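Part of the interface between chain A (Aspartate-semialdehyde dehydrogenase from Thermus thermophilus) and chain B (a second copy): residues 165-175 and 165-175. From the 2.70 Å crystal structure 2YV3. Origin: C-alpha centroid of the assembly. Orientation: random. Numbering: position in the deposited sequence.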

ATOM      1  N   LEU A 165     -17.098  -5.760  -2.606  1.00 24.95           N
ATOM      2  CA  LEU A 165     -15.906  -5.916  -3.403  1.00 23.96           C
ATOM      3  C   LEU A 165     -16.021  -7.091  -4.385  1.00 21.47           C
ATOM      4  O   LEU A 165     -15.490  -7.027  -5.493  1.00 20.51           O
ATOM      5  CB  LEU A 165     -14.687  -6.057  -2.475  1.00 12.48           C
ATOM      6  CG  LEU A 165     -13.270  -6.033  -3.069  1.00  7.42           C
ATOM      7  CD1 LEU A 165     -13.135  -5.004  -4.161  1.00 18.88           C
ATOM      8  CD2 LEU A 165     -12.288  -5.719  -1.956  1.00 22.99           C
ATOM      9  N   LEU A 166     -16.723  -8.146  -3.994  1.00  9.40           N
ATOM     10  CA  LEU A 166     -16.864  -9.295  -4.862  1.00 16.13           C
ATOM     11  C   LEU A 166     -17.727  -8.927  -6.055  1.00 19.20           C
ATOM     12  O   LEU A 166     -17.302  -9.016  -7.210  1.00 11.26           O
ATOM     13  CB  LEU A 166     -17.515 -10.466  -4.108  1.00 23.06           C
ATOM     14  CG  LEU A 166     -16.823 -11.043  -2.866  1.00 27.49           C
ATOM     15  CD1 LEU A 166     -17.759 -12.027  -2.206  1.00 14.70           C
ATOM     16  CD2 LEU A 166     -15.483 -11.701  -3.237  1.00 15.55           C
ATOM     17  N   THR A 167     -18.952  -8.522  -5.749  1.00 16.59           N
ATOM     18  CA  THR A 167     -19.921  -8.135  -6.743  1.00 12.41           C
ATOM     19  C   THR A 167     -19.423  -6.982  -7.595  1.00 12.65           C
ATOM     20  O   THR A 167     -19.544  -7.017  -8.802  1.00 27.55           O
ATOM     21  CB  THR A 167     -21.262  -7.758  -6.068  1.00 21.15           C
ATOM     22  OG1 THR A 167     -22.120  -7.110  -7.009  1.00 21.52           O
ATOM     23  CG2 THR A 167     -21.028  -6.832  -4.904  1.00 23.87           C
ATOM     24  N   GLU A 168     -18.845  -5.963  -6.982  1.00 20.88           N
ATOM     25  CA  GLU A 168     -18.359  -4.826  -7.752  1.00 19.41           C
ATOM     26  C   GLU A 168     -17.227  -5.150  -8.715  1.00 20.09           C
ATOM     27  O   GLU A 168     -17.280  -4.780  -9.891  1.00 19.00           O
ATOM     28  CB  GLU A 168     -17.932  -3.693  -6.817  1.00 17.60           C
ATOM     29  CG  GLU A 168     -19.103  -3.045  -6.074  1.00 33.98           C
ATOM     30  CD  GLU A 168     -20.284  -2.718  -6.998  1.00 45.87           C
ATOM     31  OE1 GLU A 168     -21.202  -3.568  -7.112  1.00 40.16           O
ATOM     32  OE2 GLU A 168     -20.286  -1.623  -7.620  1.00 37.20           O
ATOM     33  N   THR A 169     -16.195  -5.830  -8.226  1.00 16.68           N
ATOM     34  CA  THR A 169     -15.074  -6.181  -9.083  1.00 14.92           C
ATOM     35  C   THR A 169     -15.642  -7.029 -10.216  1.00 19.33           C
ATOM     36  O   THR A 169     -15.080  -7.095 -11.308  1.00 15.34           O
ATOM     37  CB  THR A 169     -13.990  -6.988  -8.318  1.00 21.85           C
ATOM     38  OG1 THR A 169     -13.652  -6.319  -7.096  1.00 16.20           O
ATOM     39  CG2 THR A 169     -12.726  -7.112  -9.160  1.00 10.23           C
ATOM     40  N   HIS A 170     -16.784  -7.652  -9.947  1.00 17.34           N
ATOM     41  CA  HIS A 170     -17.437  -8.509 -10.927  1.00 25.52           C
ATOM     42  C   HIS A 170     -18.072  -7.723 -12.066  1.00 22.68           C
ATOM     43  O   HIS A 170     -17.887  -8.034 -13.250  1.00 13.07           O
ATOM     44  CB  HIS A 170     -18.502  -9.379 -10.253  1.00 32.54           C
ATOM     45  CG  HIS A 170     -18.782 -10.651 -10.992  1.00 50.36           C
ATOM     46  ND1 HIS A 170     -19.040 -11.846 -10.351  1.00 56.82           N
ATOM     47  CD2 HIS A 170     -18.814 -10.920 -12.320  1.00 46.96           C
ATOM     48  CE1 HIS A 170     -19.217 -12.796 -11.253  1.00 57.60           C
ATOM     49  NE2 HIS A 170     -19.084 -12.259 -12.456  1.00 55.92           N
ATOM     50  N   ARG A 171     -18.840  -6.709 -11.707  1.00 21.20           N
ATOM     51  CA  ARG A 171     -19.475  -5.885 -12.715  1.00 26.72           C
ATOM     52  C   ARG A 171     -18.385  -5.115 -13.468  1.00 25.14           C
ATOM     53  O   ARG A 171     -18.489  -4.910 -14.674  1.00 26.50           O
ATOM     54  CB  ARG A 171     -20.490  -4.964 -12.045  1.00 32.34           C
ATOM     55  CG  ARG A 171     -21.753  -5.693 -11.550  1.00 19.83           C
ATOM     56  CD  ARG A 171     -22.563  -4.755 -10.678  1.00 34.34           C
ATOM     57  NE  ARG A 171     -22.610  -3.418 -11.271  1.00 47.11           N
ATOM     58  CZ  ARG A 171     -22.734  -2.288 -10.580  1.00 54.40           C
ATOM     59  NH1 ARG A 171     -22.826  -2.328  -9.258  1.00 56.06           N
ATOM     60  NH2 ARG A 171     -22.758  -1.116 -11.211  1.00 57.32           N
ATOM     61  N   PHE A 172     -17.326  -4.728 -12.755  1.00 32.01           N
ATOM     62  CA  PHE A 172     -16.188  -4.030 -13.369  1.00 32.95           C
ATOM     63  C   PHE A 172     -15.737  -4.860 -14.592  1.00 35.54           C
ATOM     64  O   PHE A 172     -15.773  -4.385 -15.721  1.00 35.49           O
ATOM     65  CB  PHE A 172     -15.019  -3.910 -12.367  1.00 29.08           C
ATOM     66  CG  PHE A 172     -13.840  -3.136 -12.902  1.00 25.25           C
ATOM     67  CD1 PHE A 172     -13.868  -1.750 -12.968  1.00 22.97           C
ATOM     68  CD2 PHE A 172     -12.741  -3.802 -13.442  1.00 28.46           C
ATOM     69  CE1 PHE A 172     -12.828  -1.034 -13.576  1.00 23.64           C
ATOM     70  CE2 PHE A 172     -11.692  -3.094 -14.053  1.00 24.01           C
ATOM     71  CZ  PHE A 172     -11.737  -1.711 -14.123  1.00 12.93           C
ATOM     72  N   LEU A 173     -15.324  -6.105 -14.358  1.00 33.24           N
ATOM     73  CA  LEU A 173     -14.892  -6.986 -15.442  1.00 30.36           C
ATOM     74  C   LEU A 173     -15.884  -7.108 -16.586  1.00 30.93           C
ATOM     75  O   LEU A 173     -15.517  -7.527 -17.680  1.00 30.89           O
ATOM     76  CB  LEU A 173     -14.596  -8.383 -14.902  1.00 22.20           C
ATOM     77  CG  LEU A 173     -13.210  -8.544 -14.288  1.00 29.56           C
ATOM     78  CD1 LEU A 173     -12.169  -8.260 -15.373  1.00 36.29           C
ATOM     79  CD2 LEU A 173     -13.023  -7.593 -13.126  1.00 24.60           C
ATOM     80  N   HIS A 174     -17.135  -6.739 -16.335  1.00 38.31           N
ATOM     81  CA  HIS A 174     -18.173  -6.843 -17.355  1.00 42.68           C
ATOM     82  C   HIS A 174     -18.549  -5.522 -18.008  1.00 45.65           C
ATOM     83  O   HIS A 174     -19.470  -5.466 -18.819  1.00 36.42           O
ATOM     84  CB  HIS A 174     -19.420  -7.501 -16.764  1.00 46.86           C
ATOM     85  CG  HIS A 174     -19.247  -8.958 -16.470  1.00 42.26           C
ATOM     86  ND1 HIS A 174     -18.868  -9.869 -17.432  1.00 44.28           N
ATOM     87  CD2 HIS A 174     -19.412  -9.664 -15.327  1.00 42.77           C
ATOM     88  CE1 HIS A 174     -18.809 -11.074 -16.894  1.00 51.11           C
ATOM     89  NE2 HIS A 174     -19.134 -10.977 -15.618  1.00 45.03           N
ATOM     90  N   GLY A 175     -17.840  -4.461 -17.644  1.00 48.35           N
ATOM     91  CA  GLY A 175     -18.100  -3.166 -18.240  1.00 43.69           C
ATOM     92  C   GLY A 175     -18.799  -2.134 -17.386  1.00 42.25           C
ATOM     93  O   GLY A 175     -18.332  -0.997 -17.304  1.00 44.39           O
TER
ATOM     94  N   LEU B 165      -4.214  -9.824 -14.852  1.00 25.22           N
ATOM     95  CA  LEU B 165      -4.913  -9.380 -13.644  1.00 27.15           C
ATOM     96  C   LEU B 165      -6.434  -9.479 -13.811  1.00 33.76           C
ATOM     97  O   LEU B 165      -7.134  -9.966 -12.919  1.00 39.19           O
ATOM     98  CB  LEU B 165      -4.508  -7.935 -13.308  1.00 22.21           C
ATOM     99  CG  LEU B 165      -5.016  -7.285 -12.016  1.00 23.12           C
ATOM    100  CD1 LEU B 165      -4.467  -7.999 -10.806  1.00 29.85           C
ATOM    101  CD2 LEU B 165      -4.601  -5.827 -11.985  1.00 28.40           C
ATOM    102  N   LEU B 166      -6.937  -9.030 -14.956  1.00 32.38           N
ATOM    103  CA  LEU B 166      -8.367  -9.080 -15.224  1.00 28.16           C
ATOM    104  C   LEU B 166      -8.935 -10.498 -15.218  1.00 33.70           C
ATOM    105  O   LEU B 166      -9.831 -10.819 -14.432  1.00 36.34           O
ATOM    106  CB  LEU B 166      -8.669  -8.446 -16.577  1.00 28.52           C
ATOM    107  CG  LEU B 166      -8.497  -6.936 -16.704  1.00 27.33           C
ATOM    108  CD1 LEU B 166      -8.609  -6.557 -18.161  1.00 25.58           C
ATOM    109  CD2 LEU B 166      -9.543  -6.213 -15.861  1.00 28.20           C
ATOM    110  N   THR B 167      -8.412 -11.349 -16.096  1.00 30.84           N
ATOM    111  CA  THR B 167      -8.910 -12.718 -16.207  1.00 33.02           C
ATOM    112  C   THR B 167      -8.755 -13.572 -14.936  1.00 30.65           C
ATOM    113  O   THR B 167      -9.567 -14.459 -14.688  1.00 36.07           O
ATOM    114  CB  THR B 167      -8.260 -13.431 -17.438  1.00 29.28           C
ATOM    115  OG1 THR B 167      -8.540 -14.834 -17.394  1.00 32.89           O
ATOM    116  CG2 THR B 167      -6.768 -13.209 -17.464  1.00 32.68           C
ATOM    117  N   GLU B 168      -7.729 -13.292 -14.134  1.00 26.40           N
ATOM    118  CA  GLU B 168      -7.472 -14.032 -12.897  1.00 16.71           C
ATOM    119  C   GLU B 168      -8.432 -13.636 -11.784  1.00 25.59           C
ATOM    120  O   GLU B 168      -8.813 -14.454 -10.944  1.00 22.32           O
ATOM    121  CB  GLU B 168      -6.031 -13.811 -12.420  1.00 19.15           C
ATOM    122  CG  GLU B 168      -4.991 -14.593 -13.173  1.00 13.12           C
ATOM    123  CD  GLU B 168      -5.404 -16.028 -13.393  1.00 25.09           C
ATOM    124  OE1 GLU B 168      -6.441 -16.255 -14.042  1.00 32.12           O
ATOM    125  OE2 GLU B 168      -4.703 -16.940 -12.919  1.00 30.28           O
ATOM    126  N   THR B 169      -8.788 -12.363 -11.745  1.00 23.79           N
ATOM    127  CA  THR B 169      -9.739 -11.902 -10.751  1.00 20.46           C
ATOM    128  C   THR B 169     -11.023 -12.612 -11.156  1.00 19.76           C
ATOM    129  O   THR B 169     -11.602 -13.360 -10.384  1.00 18.57           O
ATOM    130  CB  THR B 169      -9.935 -10.405 -10.867  1.00  7.76           C
ATOM    131  OG1 THR B 169      -8.666  -9.783 -11.075  1.00 19.75           O
ATOM    132  CG2 THR B 169     -10.546  -9.863  -9.607  1.00 11.78           C
ATOM    133  N   HIS B 170     -11.429 -12.382 -12.403  1.00 31.86           N
ATOM    134  CA  HIS B 170     -12.623 -12.987 -12.986  1.00 33.82           C
ATOM    135  C   HIS B 170     -12.639 -14.484 -12.639  1.00 29.66           C
ATOM    136  O   HIS B 170     -13.628 -15.027 -12.109  1.00 24.52           O
ATOM    137  CB  HIS B 170     -12.595 -12.784 -14.510  1.00 31.26           C
ATOM    138  CG  HIS B 170     -13.926 -12.948 -15.176  1.00 37.15           C
ATOM    139  ND1 HIS B 170     -14.368 -12.105 -16.173  1.00 27.26           N
ATOM    140  CD2 HIS B 170     -14.913 -13.857 -14.988  1.00 41.27           C
ATOM    141  CE1 HIS B 170     -15.570 -12.486 -16.570  1.00 41.53           C
ATOM    142  NE2 HIS B 170     -15.924 -13.548 -15.866  1.00 36.59           N
ATOM    143  N   ARG B 171     -11.530 -15.146 -12.929  1.00 18.26           N
ATOM    144  CA  ARG B 171     -11.422 -16.555 -12.629  1.00 22.76           C
ATOM    145  C   ARG B 171     -11.638 -16.756 -11.128  1.00 25.74           C
ATOM    146  O   ARG B 171     -12.440 -17.589 -10.710  1.00 28.41           O
ATOM    147  CB  ARG B 171     -10.056 -17.074 -13.075  1.00 12.70           C
ATOM    148  CG  ARG B 171      -9.927 -17.251 -14.587  1.00 15.41           C
ATOM    149  CD  ARG B 171      -9.061 -18.454 -14.864  1.00 19.12           C
ATOM    150  NE  ARG B 171      -9.387 -19.509 -13.912  1.00 22.97           N
ATOM    151  CZ  ARG B 171      -8.600 -20.542 -13.624  1.00 39.97           C
ATOM    152  NH1 ARG B 171      -7.418 -20.681 -14.220  1.00 40.38           N
ATOM    153  NH2 ARG B 171      -8.990 -21.437 -12.721  1.00 40.79           N
ATOM    154  N   PHE B 172     -10.943 -15.955 -10.328  1.00 28.73           N
ATOM    155  CA  PHE B 172     -11.057 -16.024  -8.879  1.00 24.21           C
ATOM    156  C   PHE B 172     -12.485 -15.784  -8.447  1.00 29.45           C
ATOM    157  O   PHE B 172     -13.052 -16.583  -7.702  1.00 32.80           O
ATOM    158  CB  PHE B 172     -10.175 -14.976  -8.203  1.00 26.98           C
ATOM    159  CG  PHE B 172     -10.354 -14.916  -6.706  1.00 30.20           C
ATOM    160  CD1 PHE B 172      -9.496 -15.602  -5.857  1.00 23.48           C
ATOM    161  CD2 PHE B 172     -11.400 -14.190  -6.148  1.00 32.14           C
ATOM    162  CE1 PHE B 172      -9.671 -15.563  -4.482  1.00 29.52           C
ATOM    163  CE2 PHE B 172     -11.589 -14.146  -4.772  1.00 30.61           C
ATOM    164  CZ  PHE B 172     -10.718 -14.835  -3.935  1.00 35.12           C
ATOM    165  N   LEU B 173     -13.054 -14.665  -8.887  1.00 28.96           N
ATOM    166  CA  LEU B 173     -14.428 -14.336  -8.526  1.00 32.62           C
ATOM    167  C   LEU B 173     -15.312 -15.561  -8.747  1.00 33.89           C
ATOM    168  O   LEU B 173     -16.331 -15.714  -8.084  1.00 31.77           O
ATOM    169  CB  LEU B 173     -14.962 -13.146  -9.352  1.00 30.32           C
ATOM    170  CG  LEU B 173     -14.943 -11.701  -8.817  1.00 27.05           C
ATOM    171  CD1 LEU B 173     -15.168 -11.717  -7.303  1.00 47.91           C
ATOM    172  CD2 LEU B 173     -13.649 -11.017  -9.106  1.00 18.78           C
ATOM    173  N   HIS B 174     -14.908 -16.442  -9.660  1.00 36.19           N
ATOM    174  CA  HIS B 174     -15.700 -17.635  -9.933  1.00 43.62           C
ATOM    175  C   HIS B 174     -15.356 -18.889  -9.142  1.00 46.10           C
ATOM    176  O   HIS B 174     -15.772 -19.982  -9.524  1.00 45.53           O
ATOM    177  CB  HIS B 174     -15.674 -17.956 -11.421  1.00 45.53           C
ATOM    178  CG  HIS B 174     -16.483 -17.005 -12.239  1.00 53.58           C
ATOM    179  ND1 HIS B 174     -17.818 -16.767 -11.990  1.00 47.95           N
ATOM    180  CD2 HIS B 174     -16.146 -16.212 -13.283  1.00 53.64           C
ATOM    181  CE1 HIS B 174     -18.270 -15.866 -12.845  1.00 48.88           C
ATOM    182  NE2 HIS B 174     -17.276 -15.512 -13.640  1.00 53.92           N
ATOM    183  N   GLY B 175     -14.601 -18.731  -8.053  1.00 42.64           N
ATOM    184  CA  GLY B 175     -14.258 -19.863  -7.209  1.00 30.78           C
ATOM    185  C   GLY B 175     -13.120 -20.765  -7.642  1.00 40.83           C
ATOM    186  O   GLY B 175     -12.983 -21.878  -7.117  1.00 43.04           O
TER
HETATM  187  O   HOH W   1     -18.584 -13.524 -15.018  1.00 20.68           O

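Two copies of the same helix, each already under way before residue 165, cross at -133° with their axes 10.0 Å apart at closest approach. The register is that of a two-fold pairing: Thr A169 lies across from Thr B169, Leu A166 from Leu B173, and Leu A173 from Leu B166. A residue near the middle therefore meets its own copy, while those toward the ends must suit a different partner.

The apolar contacts follow from this register. At the centre, both threonines point toward the opposing helix, and the methyls Thr A169 CG2 and Thr B169 CG2 touch at 3.5 Å. Each leucine at 173 also points toward the other chain and gives up more surface to it than any other residue of its stretch. Leu A173 CD1 packs 3.4 Å from Leu B166 CD2, whereas in the reciprocal pair Leu A166 CD2 and Leu B173 CD1 are 4.1 Å apart, so the symmetry is approximate in detail. The two leucines at 173 differ in rotamer as well: Leu A173 has chi1 and chi2 both m, while Leu B173 sits between wells in both angles. Phe A172 adds a smaller contact, its ring edge meeting Leu B166, with Phe A172 CE2 4.2 Å from Leu B166 CD2.

No hydrogen bond joins the two stretches directly, and the threonines show how polarity is kept out of the centre. Each hydroxyl turns back to its own helix: Thr A169 OG1 donates to Leu A165 O at 2.5 Å, and Thr B169 OG1 to Leu B165 O at a very short 2.4 Å. With chi1 in m on both sides, the hydroxyl is satisfied within its helix and the methyl is left to meet its counterpart.

The polar part of the contact is a cluster of four histidines around one water. His A170 NE2 lies 2.9 Å from water 1, His A174 NE2 2.7 Å, His B170 NE2 2.8 Å and His B174 NE2 2.7 Å, all hydrogen bonds whose directions the geometry leaves open. Residues 170 and 174 of each chain, four apart, both reach the same water. Around the water the rings pair across the interface: His A170 CE1 is 3.6 Å from His B174 CE1, and His A174 CE1 is 3.5 Å from His B170 CE1. Both pairs are oblique, with centroids 5.1 Å apart and planes at 84° and 81°. The design rule is economical: threonine methyls and leucines pack at the crossing, the histidines at 170 pack beside them, and one water links the four histidines.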